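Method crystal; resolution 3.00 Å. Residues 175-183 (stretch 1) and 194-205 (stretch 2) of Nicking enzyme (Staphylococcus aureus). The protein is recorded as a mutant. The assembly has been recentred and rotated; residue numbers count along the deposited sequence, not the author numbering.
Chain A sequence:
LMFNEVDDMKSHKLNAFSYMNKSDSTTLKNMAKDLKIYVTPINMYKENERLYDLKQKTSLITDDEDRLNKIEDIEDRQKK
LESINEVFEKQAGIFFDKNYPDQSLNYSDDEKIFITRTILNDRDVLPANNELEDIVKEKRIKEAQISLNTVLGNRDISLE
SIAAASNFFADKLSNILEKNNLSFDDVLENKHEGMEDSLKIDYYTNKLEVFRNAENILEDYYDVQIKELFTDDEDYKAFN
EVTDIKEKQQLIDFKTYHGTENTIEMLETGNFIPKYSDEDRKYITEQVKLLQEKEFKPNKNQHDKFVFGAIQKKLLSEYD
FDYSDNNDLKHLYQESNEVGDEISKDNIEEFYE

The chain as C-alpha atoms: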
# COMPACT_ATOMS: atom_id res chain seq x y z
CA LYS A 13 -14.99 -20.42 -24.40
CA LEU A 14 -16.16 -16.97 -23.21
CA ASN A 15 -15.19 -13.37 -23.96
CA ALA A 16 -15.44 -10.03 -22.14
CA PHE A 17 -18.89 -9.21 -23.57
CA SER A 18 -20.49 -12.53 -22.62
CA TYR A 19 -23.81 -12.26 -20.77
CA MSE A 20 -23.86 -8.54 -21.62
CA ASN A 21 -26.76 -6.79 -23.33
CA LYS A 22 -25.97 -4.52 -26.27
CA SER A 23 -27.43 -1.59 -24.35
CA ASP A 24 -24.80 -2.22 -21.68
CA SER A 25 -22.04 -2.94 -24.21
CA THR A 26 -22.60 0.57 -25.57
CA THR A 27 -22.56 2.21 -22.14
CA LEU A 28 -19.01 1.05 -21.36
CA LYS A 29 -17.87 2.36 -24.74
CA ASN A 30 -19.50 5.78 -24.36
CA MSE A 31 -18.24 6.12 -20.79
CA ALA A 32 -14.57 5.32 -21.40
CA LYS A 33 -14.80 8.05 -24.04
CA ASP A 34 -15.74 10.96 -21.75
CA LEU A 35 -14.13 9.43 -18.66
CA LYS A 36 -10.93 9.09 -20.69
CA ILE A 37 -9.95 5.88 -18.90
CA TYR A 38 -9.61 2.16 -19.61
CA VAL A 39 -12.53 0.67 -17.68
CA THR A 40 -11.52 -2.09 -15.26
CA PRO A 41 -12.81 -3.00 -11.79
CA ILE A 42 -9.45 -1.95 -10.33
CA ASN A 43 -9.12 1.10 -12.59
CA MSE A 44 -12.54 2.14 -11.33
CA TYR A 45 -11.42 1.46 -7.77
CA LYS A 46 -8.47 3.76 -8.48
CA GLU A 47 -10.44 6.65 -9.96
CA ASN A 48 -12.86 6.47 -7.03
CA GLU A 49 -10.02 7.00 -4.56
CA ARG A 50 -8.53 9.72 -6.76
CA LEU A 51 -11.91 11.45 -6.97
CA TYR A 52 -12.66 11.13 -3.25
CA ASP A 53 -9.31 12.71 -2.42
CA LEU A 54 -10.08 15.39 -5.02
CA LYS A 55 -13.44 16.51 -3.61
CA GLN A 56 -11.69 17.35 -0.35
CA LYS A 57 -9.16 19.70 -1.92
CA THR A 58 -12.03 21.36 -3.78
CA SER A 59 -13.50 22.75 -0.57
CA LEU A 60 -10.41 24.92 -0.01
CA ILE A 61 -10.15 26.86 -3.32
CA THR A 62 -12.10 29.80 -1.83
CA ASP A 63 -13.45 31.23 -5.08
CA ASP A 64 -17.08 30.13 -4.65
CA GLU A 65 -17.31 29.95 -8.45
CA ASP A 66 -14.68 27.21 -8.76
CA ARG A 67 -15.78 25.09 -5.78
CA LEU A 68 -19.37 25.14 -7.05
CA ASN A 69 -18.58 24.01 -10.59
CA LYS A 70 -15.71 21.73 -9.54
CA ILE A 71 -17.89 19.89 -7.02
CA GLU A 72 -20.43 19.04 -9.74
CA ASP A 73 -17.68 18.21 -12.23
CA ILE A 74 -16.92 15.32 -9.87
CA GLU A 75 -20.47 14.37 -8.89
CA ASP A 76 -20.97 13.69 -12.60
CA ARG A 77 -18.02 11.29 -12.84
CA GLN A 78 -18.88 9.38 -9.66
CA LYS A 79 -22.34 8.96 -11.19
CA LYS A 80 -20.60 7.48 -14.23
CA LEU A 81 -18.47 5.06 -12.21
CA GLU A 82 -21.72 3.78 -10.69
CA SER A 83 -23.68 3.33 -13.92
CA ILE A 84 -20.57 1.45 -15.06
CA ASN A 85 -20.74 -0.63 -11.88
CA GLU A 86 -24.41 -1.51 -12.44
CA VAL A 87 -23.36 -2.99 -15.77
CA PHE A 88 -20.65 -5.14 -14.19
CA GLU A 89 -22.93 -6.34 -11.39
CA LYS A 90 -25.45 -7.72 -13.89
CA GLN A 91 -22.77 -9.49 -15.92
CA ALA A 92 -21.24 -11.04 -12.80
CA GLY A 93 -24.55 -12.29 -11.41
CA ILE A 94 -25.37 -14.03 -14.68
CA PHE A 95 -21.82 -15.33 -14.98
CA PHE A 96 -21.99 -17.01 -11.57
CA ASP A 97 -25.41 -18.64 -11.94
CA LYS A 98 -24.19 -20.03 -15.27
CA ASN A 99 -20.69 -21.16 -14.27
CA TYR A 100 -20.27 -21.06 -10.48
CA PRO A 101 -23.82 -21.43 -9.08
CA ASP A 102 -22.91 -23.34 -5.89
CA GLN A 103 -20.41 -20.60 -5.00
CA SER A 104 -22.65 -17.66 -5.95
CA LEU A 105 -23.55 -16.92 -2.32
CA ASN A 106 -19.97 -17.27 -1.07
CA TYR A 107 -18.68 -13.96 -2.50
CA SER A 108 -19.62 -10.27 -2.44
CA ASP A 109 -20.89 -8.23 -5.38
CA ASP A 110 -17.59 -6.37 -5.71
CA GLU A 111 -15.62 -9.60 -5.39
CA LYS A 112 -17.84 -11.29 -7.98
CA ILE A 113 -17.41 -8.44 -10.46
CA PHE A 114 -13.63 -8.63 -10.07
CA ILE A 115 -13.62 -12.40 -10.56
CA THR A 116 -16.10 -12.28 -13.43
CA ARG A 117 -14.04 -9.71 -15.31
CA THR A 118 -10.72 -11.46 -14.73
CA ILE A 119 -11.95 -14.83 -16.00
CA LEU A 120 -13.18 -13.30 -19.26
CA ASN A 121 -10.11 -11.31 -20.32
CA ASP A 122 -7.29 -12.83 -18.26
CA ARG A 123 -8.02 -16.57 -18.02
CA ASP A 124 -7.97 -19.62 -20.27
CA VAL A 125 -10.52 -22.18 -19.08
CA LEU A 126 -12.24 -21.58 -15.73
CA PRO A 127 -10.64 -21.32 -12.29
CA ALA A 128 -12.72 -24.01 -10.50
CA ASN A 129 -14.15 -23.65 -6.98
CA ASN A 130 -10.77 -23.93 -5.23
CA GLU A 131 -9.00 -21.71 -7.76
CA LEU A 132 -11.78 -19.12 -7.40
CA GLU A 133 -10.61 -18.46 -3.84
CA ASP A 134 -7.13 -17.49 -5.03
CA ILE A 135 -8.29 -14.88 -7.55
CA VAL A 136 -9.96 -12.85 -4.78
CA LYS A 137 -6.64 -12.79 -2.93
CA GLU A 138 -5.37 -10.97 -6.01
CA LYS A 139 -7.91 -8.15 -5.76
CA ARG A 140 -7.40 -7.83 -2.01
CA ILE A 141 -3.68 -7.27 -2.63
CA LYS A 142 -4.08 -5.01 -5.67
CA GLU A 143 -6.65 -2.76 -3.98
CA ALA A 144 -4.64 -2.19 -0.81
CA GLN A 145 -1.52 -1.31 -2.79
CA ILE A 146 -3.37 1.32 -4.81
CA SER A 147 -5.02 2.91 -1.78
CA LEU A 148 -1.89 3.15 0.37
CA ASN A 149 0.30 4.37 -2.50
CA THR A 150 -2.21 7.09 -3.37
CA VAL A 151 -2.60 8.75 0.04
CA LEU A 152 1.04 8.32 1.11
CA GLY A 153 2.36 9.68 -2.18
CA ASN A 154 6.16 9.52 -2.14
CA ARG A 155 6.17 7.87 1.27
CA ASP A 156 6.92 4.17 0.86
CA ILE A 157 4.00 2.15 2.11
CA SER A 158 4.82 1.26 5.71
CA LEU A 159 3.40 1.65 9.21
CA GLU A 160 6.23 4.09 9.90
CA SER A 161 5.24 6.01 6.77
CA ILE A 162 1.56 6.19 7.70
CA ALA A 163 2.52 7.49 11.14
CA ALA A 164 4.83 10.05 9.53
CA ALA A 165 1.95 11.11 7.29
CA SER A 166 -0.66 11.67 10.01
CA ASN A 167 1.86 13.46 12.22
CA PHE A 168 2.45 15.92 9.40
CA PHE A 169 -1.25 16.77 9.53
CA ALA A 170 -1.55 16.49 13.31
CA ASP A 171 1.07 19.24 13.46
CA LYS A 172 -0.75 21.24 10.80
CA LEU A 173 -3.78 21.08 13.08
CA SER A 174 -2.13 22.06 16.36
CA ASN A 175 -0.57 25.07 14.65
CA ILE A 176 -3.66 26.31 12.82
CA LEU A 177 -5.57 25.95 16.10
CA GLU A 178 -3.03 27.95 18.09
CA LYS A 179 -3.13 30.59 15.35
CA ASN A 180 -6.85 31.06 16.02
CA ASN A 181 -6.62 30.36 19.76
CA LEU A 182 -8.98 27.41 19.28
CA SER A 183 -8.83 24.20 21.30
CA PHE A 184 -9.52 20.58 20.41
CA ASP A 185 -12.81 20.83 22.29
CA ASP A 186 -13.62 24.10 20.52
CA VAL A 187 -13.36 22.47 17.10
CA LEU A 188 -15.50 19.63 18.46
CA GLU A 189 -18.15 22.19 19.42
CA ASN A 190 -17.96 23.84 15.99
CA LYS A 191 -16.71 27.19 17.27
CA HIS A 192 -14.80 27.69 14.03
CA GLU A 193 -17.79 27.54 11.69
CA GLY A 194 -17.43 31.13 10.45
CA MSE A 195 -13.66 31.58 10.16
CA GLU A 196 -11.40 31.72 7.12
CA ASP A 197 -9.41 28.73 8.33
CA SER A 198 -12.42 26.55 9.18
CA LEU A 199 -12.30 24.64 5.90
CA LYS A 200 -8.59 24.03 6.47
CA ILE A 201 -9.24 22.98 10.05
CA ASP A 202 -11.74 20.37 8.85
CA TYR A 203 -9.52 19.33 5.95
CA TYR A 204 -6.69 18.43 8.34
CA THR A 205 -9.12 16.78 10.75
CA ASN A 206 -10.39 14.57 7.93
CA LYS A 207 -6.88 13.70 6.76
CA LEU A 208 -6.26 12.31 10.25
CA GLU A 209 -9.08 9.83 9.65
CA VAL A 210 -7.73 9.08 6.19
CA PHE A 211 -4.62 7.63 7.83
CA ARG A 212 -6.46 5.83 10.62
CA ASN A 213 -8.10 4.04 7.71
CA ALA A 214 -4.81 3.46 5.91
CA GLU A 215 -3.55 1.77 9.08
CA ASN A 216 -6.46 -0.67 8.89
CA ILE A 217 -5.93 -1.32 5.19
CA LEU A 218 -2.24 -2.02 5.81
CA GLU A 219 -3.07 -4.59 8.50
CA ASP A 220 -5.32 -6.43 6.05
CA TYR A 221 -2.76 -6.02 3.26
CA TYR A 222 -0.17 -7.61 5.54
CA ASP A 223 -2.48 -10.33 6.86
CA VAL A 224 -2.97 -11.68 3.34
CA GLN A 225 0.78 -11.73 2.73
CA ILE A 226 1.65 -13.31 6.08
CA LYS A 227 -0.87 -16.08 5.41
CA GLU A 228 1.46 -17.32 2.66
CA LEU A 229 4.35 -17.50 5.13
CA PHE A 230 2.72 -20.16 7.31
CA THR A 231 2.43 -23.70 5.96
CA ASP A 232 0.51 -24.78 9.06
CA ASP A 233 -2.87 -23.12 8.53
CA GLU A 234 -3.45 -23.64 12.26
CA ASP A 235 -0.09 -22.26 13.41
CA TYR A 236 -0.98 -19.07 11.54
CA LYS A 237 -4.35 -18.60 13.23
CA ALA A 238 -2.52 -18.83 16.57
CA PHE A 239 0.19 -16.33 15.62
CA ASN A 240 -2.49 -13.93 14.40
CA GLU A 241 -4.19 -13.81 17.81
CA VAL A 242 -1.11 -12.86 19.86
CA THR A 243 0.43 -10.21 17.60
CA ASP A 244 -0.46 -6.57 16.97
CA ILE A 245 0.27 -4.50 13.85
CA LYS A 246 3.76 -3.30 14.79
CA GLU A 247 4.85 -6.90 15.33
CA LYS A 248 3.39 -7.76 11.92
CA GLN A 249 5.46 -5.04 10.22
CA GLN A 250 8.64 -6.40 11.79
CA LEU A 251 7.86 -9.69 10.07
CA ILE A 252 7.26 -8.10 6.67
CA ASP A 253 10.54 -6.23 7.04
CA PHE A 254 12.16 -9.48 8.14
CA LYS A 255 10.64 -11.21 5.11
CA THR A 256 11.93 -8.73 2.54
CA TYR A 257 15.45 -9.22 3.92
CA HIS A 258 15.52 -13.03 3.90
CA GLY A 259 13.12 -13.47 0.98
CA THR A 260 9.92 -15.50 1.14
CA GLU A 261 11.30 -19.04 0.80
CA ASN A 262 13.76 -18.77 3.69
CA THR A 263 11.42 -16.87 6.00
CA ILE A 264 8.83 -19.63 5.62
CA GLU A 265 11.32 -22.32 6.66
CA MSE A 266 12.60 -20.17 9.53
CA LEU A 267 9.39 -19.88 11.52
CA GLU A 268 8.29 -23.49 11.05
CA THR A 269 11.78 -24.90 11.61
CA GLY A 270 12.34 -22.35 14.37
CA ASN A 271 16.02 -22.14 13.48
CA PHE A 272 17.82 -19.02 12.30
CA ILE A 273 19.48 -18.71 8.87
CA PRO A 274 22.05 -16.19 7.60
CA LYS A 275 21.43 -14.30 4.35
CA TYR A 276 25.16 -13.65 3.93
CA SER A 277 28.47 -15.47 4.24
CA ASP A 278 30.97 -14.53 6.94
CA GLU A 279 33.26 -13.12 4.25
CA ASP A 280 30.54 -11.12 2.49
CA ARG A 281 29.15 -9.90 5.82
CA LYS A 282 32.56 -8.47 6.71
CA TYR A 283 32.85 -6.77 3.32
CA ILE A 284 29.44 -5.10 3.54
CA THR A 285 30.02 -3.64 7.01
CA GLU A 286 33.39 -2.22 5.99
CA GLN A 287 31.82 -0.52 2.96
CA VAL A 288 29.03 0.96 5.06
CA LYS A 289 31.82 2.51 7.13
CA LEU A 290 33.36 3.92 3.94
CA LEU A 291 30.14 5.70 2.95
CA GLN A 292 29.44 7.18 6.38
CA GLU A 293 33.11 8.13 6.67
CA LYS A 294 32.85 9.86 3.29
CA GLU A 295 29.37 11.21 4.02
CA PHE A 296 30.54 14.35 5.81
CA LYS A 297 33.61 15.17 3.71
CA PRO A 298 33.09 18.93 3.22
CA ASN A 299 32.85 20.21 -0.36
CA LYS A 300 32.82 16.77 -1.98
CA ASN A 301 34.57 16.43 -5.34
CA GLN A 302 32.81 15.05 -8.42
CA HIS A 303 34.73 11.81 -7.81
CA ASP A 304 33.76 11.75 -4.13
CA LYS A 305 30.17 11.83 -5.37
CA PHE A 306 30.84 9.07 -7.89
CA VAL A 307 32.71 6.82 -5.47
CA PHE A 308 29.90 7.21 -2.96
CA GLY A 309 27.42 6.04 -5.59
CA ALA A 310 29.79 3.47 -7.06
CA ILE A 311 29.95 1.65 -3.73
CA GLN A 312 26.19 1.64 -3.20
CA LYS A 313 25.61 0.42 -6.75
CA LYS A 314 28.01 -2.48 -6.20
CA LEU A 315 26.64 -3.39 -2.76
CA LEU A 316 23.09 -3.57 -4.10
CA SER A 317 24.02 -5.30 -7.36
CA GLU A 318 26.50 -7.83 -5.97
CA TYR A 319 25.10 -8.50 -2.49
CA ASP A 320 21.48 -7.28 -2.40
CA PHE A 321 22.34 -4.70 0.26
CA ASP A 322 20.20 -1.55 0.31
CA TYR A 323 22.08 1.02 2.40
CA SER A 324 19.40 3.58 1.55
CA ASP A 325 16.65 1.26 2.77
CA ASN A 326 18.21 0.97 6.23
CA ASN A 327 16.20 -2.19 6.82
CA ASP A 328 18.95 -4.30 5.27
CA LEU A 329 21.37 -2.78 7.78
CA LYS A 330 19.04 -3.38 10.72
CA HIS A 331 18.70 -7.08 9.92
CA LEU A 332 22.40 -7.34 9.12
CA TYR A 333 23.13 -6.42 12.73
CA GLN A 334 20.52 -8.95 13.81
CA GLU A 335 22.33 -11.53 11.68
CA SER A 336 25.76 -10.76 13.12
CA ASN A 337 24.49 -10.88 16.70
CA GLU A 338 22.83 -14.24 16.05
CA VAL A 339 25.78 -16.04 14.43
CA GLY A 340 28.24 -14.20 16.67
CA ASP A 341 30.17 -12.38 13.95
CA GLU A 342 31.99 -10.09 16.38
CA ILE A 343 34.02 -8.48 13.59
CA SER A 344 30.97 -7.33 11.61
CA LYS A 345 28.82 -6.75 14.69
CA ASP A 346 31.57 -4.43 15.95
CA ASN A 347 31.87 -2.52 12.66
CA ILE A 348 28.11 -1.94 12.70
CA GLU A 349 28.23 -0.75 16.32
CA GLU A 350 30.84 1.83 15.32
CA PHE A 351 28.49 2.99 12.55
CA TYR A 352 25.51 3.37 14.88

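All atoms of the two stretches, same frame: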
# COMPACT_ATOMS: atom_id res chain seq x y z
N ASN A 175 -1.02 23.73 14.99
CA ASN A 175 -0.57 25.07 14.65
C ASN A 175 -1.69 25.99 14.19
O ASN A 175 -1.77 27.14 14.63
CB ASN A 175 0.51 25.00 13.58
CG ASN A 175 1.84 24.54 14.13
OD1 ASN A 175 1.90 23.89 15.17
ND2 ASN A 175 2.92 24.88 13.44
N ILE A 176 -2.54 25.50 13.30
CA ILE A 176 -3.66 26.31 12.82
C ILE A 176 -4.63 26.63 13.96
O ILE A 176 -5.29 27.66 13.95
CB ILE A 176 -4.41 25.61 11.66
CG1 ILE A 176 -5.40 26.56 11.01
CG2 ILE A 176 -5.12 24.36 12.16
CD1 ILE A 176 -4.78 27.51 10.03
N LEU A 177 -4.70 25.74 14.94
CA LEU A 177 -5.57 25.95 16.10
C LEU A 177 -5.00 27.01 17.03
O LEU A 177 -5.73 27.88 17.51
CB LEU A 177 -5.77 24.64 16.86
CG LEU A 177 -6.58 23.55 16.15
CD1 LEU A 177 -6.77 22.34 17.05
CD2 LEU A 177 -7.93 24.09 15.69
N GLU A 178 -3.70 26.94 17.29
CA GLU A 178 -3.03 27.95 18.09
C GLU A 178 -3.17 29.32 17.43
O GLU A 178 -3.42 30.32 18.10
CB GLU A 178 -1.56 27.61 18.29
CG GLU A 178 -1.31 26.46 19.24
CD GLU A 178 0.17 26.20 19.48
OE1 GLU A 178 0.99 27.05 19.07
OE2 GLU A 178 0.50 25.15 20.07
N LYS A 179 -3.01 29.35 16.11
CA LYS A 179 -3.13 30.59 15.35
C LYS A 179 -4.46 31.28 15.62
O LYS A 179 -4.52 32.51 15.68
CB LYS A 179 -2.99 30.31 13.86
CG LYS A 179 -3.37 31.49 12.98
CD LYS A 179 -3.23 31.15 11.50
CE LYS A 179 -3.85 32.23 10.62
NZ LYS A 179 -3.73 31.92 9.17
N ASN A 180 -5.52 30.50 15.78
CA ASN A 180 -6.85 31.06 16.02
C ASN A 180 -7.27 30.96 17.48
O ASN A 180 -8.40 31.30 17.83
CB ASN A 180 -7.88 30.34 15.14
CG ASN A 180 -7.66 30.58 13.67
OD1 ASN A 180 -8.30 31.43 13.05
ND2 ASN A 180 -6.73 29.83 13.08
N ASN A 181 -6.35 30.52 18.33
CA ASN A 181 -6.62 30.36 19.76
C ASN A 181 -7.77 29.40 20.02
O ASN A 181 -8.50 29.54 21.01
CB ASN A 181 -6.91 31.73 20.39
CG ASN A 181 -5.73 32.67 20.32
OD1 ASN A 181 -4.60 32.30 20.65
ND2 ASN A 181 -5.97 33.90 19.86
N LEU A 182 -7.93 28.41 19.14
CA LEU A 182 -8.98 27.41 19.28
C LEU A 182 -8.42 26.12 19.86
O LEU A 182 -7.29 25.74 19.58
CB LEU A 182 -9.65 27.14 17.93
CG LEU A 182 -10.14 28.37 17.17
CD1 LEU A 182 -10.88 27.96 15.91
CD2 LEU A 182 -11.03 29.25 18.05
N SER A 183 -9.23 25.45 20.67
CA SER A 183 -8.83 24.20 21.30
C SER A 183 -9.39 23.00 20.56
O SER A 183 -10.18 23.15 19.62
CB SER A 183 -9.32 24.17 22.75
OG SER A 183 -9.20 22.86 23.29
N GLY A 194 -17.46 29.93 11.27
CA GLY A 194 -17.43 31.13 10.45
C GLY A 194 -16.08 31.83 10.38
O GLY A 194 -16.01 33.06 10.38
N MSE A 195 -15.01 31.04 10.34
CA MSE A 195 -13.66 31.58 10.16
C MSE A 195 -13.13 31.29 8.77
O MSE A 195 -13.69 30.48 8.03
CB MSE A 195 -12.72 30.99 11.21
CG MSE A 195 -12.33 31.96 12.30
SE MSE A 195 -12.59 31.23 14.09
CE MSE A 195 -14.55 31.20 14.10
N GLU A 196 -12.03 31.94 8.41
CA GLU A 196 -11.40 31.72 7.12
C GLU A 196 -10.70 30.37 7.09
O GLU A 196 -10.63 29.71 6.05
CB GLU A 196 -10.38 32.82 6.82
CG GLU A 196 -10.97 34.21 6.76
CD GLU A 196 -9.98 35.24 6.25
OE1 GLU A 196 -8.80 34.87 6.05
OE2 GLU A 196 -10.38 36.40 6.04
N ASP A 197 -10.19 29.95 8.25
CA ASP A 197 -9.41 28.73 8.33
C ASP A 197 -10.26 27.48 8.57
O ASP A 197 -9.76 26.36 8.44
CB ASP A 197 -8.37 28.84 9.45
CG ASP A 197 -7.29 29.86 9.15
OD1 ASP A 197 -6.90 29.98 7.96
OD2 ASP A 197 -6.82 30.53 10.09
N SER A 198 -11.53 27.67 8.89
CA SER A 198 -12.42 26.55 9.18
C SER A 198 -12.23 25.39 8.21
O SER A 198 -11.94 24.26 8.61
CB SER A 198 -13.88 27.00 9.10
OG SER A 198 -14.00 28.40 9.22
N LEU A 199 -12.41 25.66 6.92
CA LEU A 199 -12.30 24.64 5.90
C LEU A 199 -10.97 23.91 6.00
O LEU A 199 -10.90 22.69 5.81
CB LEU A 199 -12.47 25.25 4.51
CG LEU A 199 -13.82 25.91 4.25
CD1 LEU A 199 -13.91 26.42 2.82
CD2 LEU A 199 -14.96 24.95 4.55
N LYS A 200 -9.90 24.64 6.29
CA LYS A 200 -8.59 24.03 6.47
C LYS A 200 -8.58 23.19 7.73
O LYS A 200 -8.03 22.09 7.75
CB LYS A 200 -7.50 25.11 6.53
CG LYS A 200 -7.34 25.88 5.23
CD LYS A 200 -6.50 27.14 5.42
CE LYS A 200 -5.13 27.01 4.78
NZ LYS A 200 -4.54 28.34 4.47
N ILE A 201 -9.19 23.70 8.79
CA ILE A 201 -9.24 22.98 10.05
C ILE A 201 -9.90 21.62 9.85
O ILE A 201 -9.40 20.60 10.32
CB ILE A 201 -9.99 23.78 11.13
CG1 ILE A 201 -9.37 25.18 11.27
CG2 ILE A 201 -9.98 23.03 12.45
CD1 ILE A 201 -9.52 25.79 12.64
N ASP A 202 -11.02 21.61 9.13
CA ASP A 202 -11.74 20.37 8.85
C ASP A 202 -10.95 19.47 7.91
O ASP A 202 -10.88 18.26 8.11
CB ASP A 202 -13.11 20.68 8.26
CG ASP A 202 -14.06 21.27 9.28
OD1 ASP A 202 -13.98 20.88 10.46
OD2 ASP A 202 -14.89 22.13 8.90
N TYR A 203 -10.35 20.07 6.89
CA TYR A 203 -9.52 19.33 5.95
C TYR A 203 -8.51 18.48 6.72
O TYR A 203 -8.49 17.26 6.59
CB TYR A 203 -8.81 20.29 5.00
CG TYR A 203 -8.00 19.61 3.92
CD1 TYR A 203 -8.61 18.88 2.92
CD2 TYR A 203 -6.61 19.72 3.90
CE1 TYR A 203 -7.87 18.26 1.92
CE2 TYR A 203 -5.86 19.11 2.91
CZ TYR A 203 -6.49 18.38 1.93
OH TYR A 203 -5.75 17.77 0.94
N TYR A 204 -7.69 19.13 7.54
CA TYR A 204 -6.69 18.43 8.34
C TYR A 204 -7.35 17.35 9.18
O TYR A 204 -6.90 16.21 9.22
CB TYR A 204 -5.95 19.42 9.25
CG TYR A 204 -5.24 20.53 8.51
CD1 TYR A 204 -4.69 20.32 7.25
CD2 TYR A 204 -5.11 21.80 9.07
CE1 TYR A 204 -4.04 21.33 6.57
CE2 TYR A 204 -4.46 22.82 8.40
CZ TYR A 204 -3.93 22.58 7.15
OH TYR A 204 -3.28 23.59 6.47
N THR A 205 -8.44 17.71 9.86
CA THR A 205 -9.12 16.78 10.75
C THR A 205 -9.49 15.52 9.98
O THR A 205 -9.32 14.41 10.48
CB THR A 205 -10.39 17.41 11.33
OG1 THR A 205 -10.17 18.80 11.58
CG2 THR A 205 -10.77 16.72 12.63

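Helices that pack against each other rarely meet along smooth surfaces; a protruding side chain on one usually settles among several on the other, and polar groups close the ends of the seam. The contact between residues 175-183 and 194-205 of this nicking enzyme is a compact example. The two helices run nearly antiparallel, at 152°, with axes 10.6 Å apart at closest approach, a separation that leaves room for branched aliphatic side chains between them. The backbones are nearest at Ile176 and Ile201, whose CA atoms lie 7.1 Å apart.

Ile176 is the principal bump. Its CA-to-CB bond points toward the second stretch, and its side chain settles among Asp197, Ile201 and Tyr204, residues spaced about a turn apart on the facing helix and its approach. With chi1 in t and chi2 in p, the two branches diverge. CG2 of Ile176 lies near the plane of the Tyr204 ring, at its edge, 4.0 Å from CD2 of Tyr204; CD1 of Ile176 reaches the other way, to 3.5 Å from CG of Asp197, while CG1 of Ile176 lies 4.2 Å from CG1 of Ile201. A beta-branched residue suits this place because it can spread over two neighbours at once.

Ile201 returns the gesture. Its CA-to-CB bond points sideways, but the end of the side chain comes nearer, and CD1 of Ile201 enters the space between two leucines, 3.8 Å from CD2 of Leu177 and 4.2 Å from CD1 of Leu182. Leu177 likewise starts sideways and bends in at its tip. Leu182, beyond the helix, extends the apolar surface: its CD1 lies 4.1 Å from SE of Met195, a selenomethionine whose long, flexible chain follows an off-rotamer path to cover this margin.

Asp197 supplies the polar closure. Although it is buried, its carboxylate is not left unpaired: ND2 of Asn180 donates a hydrogen bond to OD2 of Asp197 (3.1 Å, 159°), and NZ of Lys179 forms a salt bridge with the same OD2 at 3.5 Å. The lysine arrives fully extended, all four chi angles in t, so its aliphatic portion spans the gap and CE of Lys179 also comes within 3.5 Å of OD2 of Asp197. Asn180 is well chosen for its post, since an amide has two hydrogens to give: ND2 of Asn180 also donates to O of Ile176, at 2.7 Å, tying the bond between the stretches to the backbone of the residue that forms the central bump. In all, 415 Å² is buried, summed over both sides.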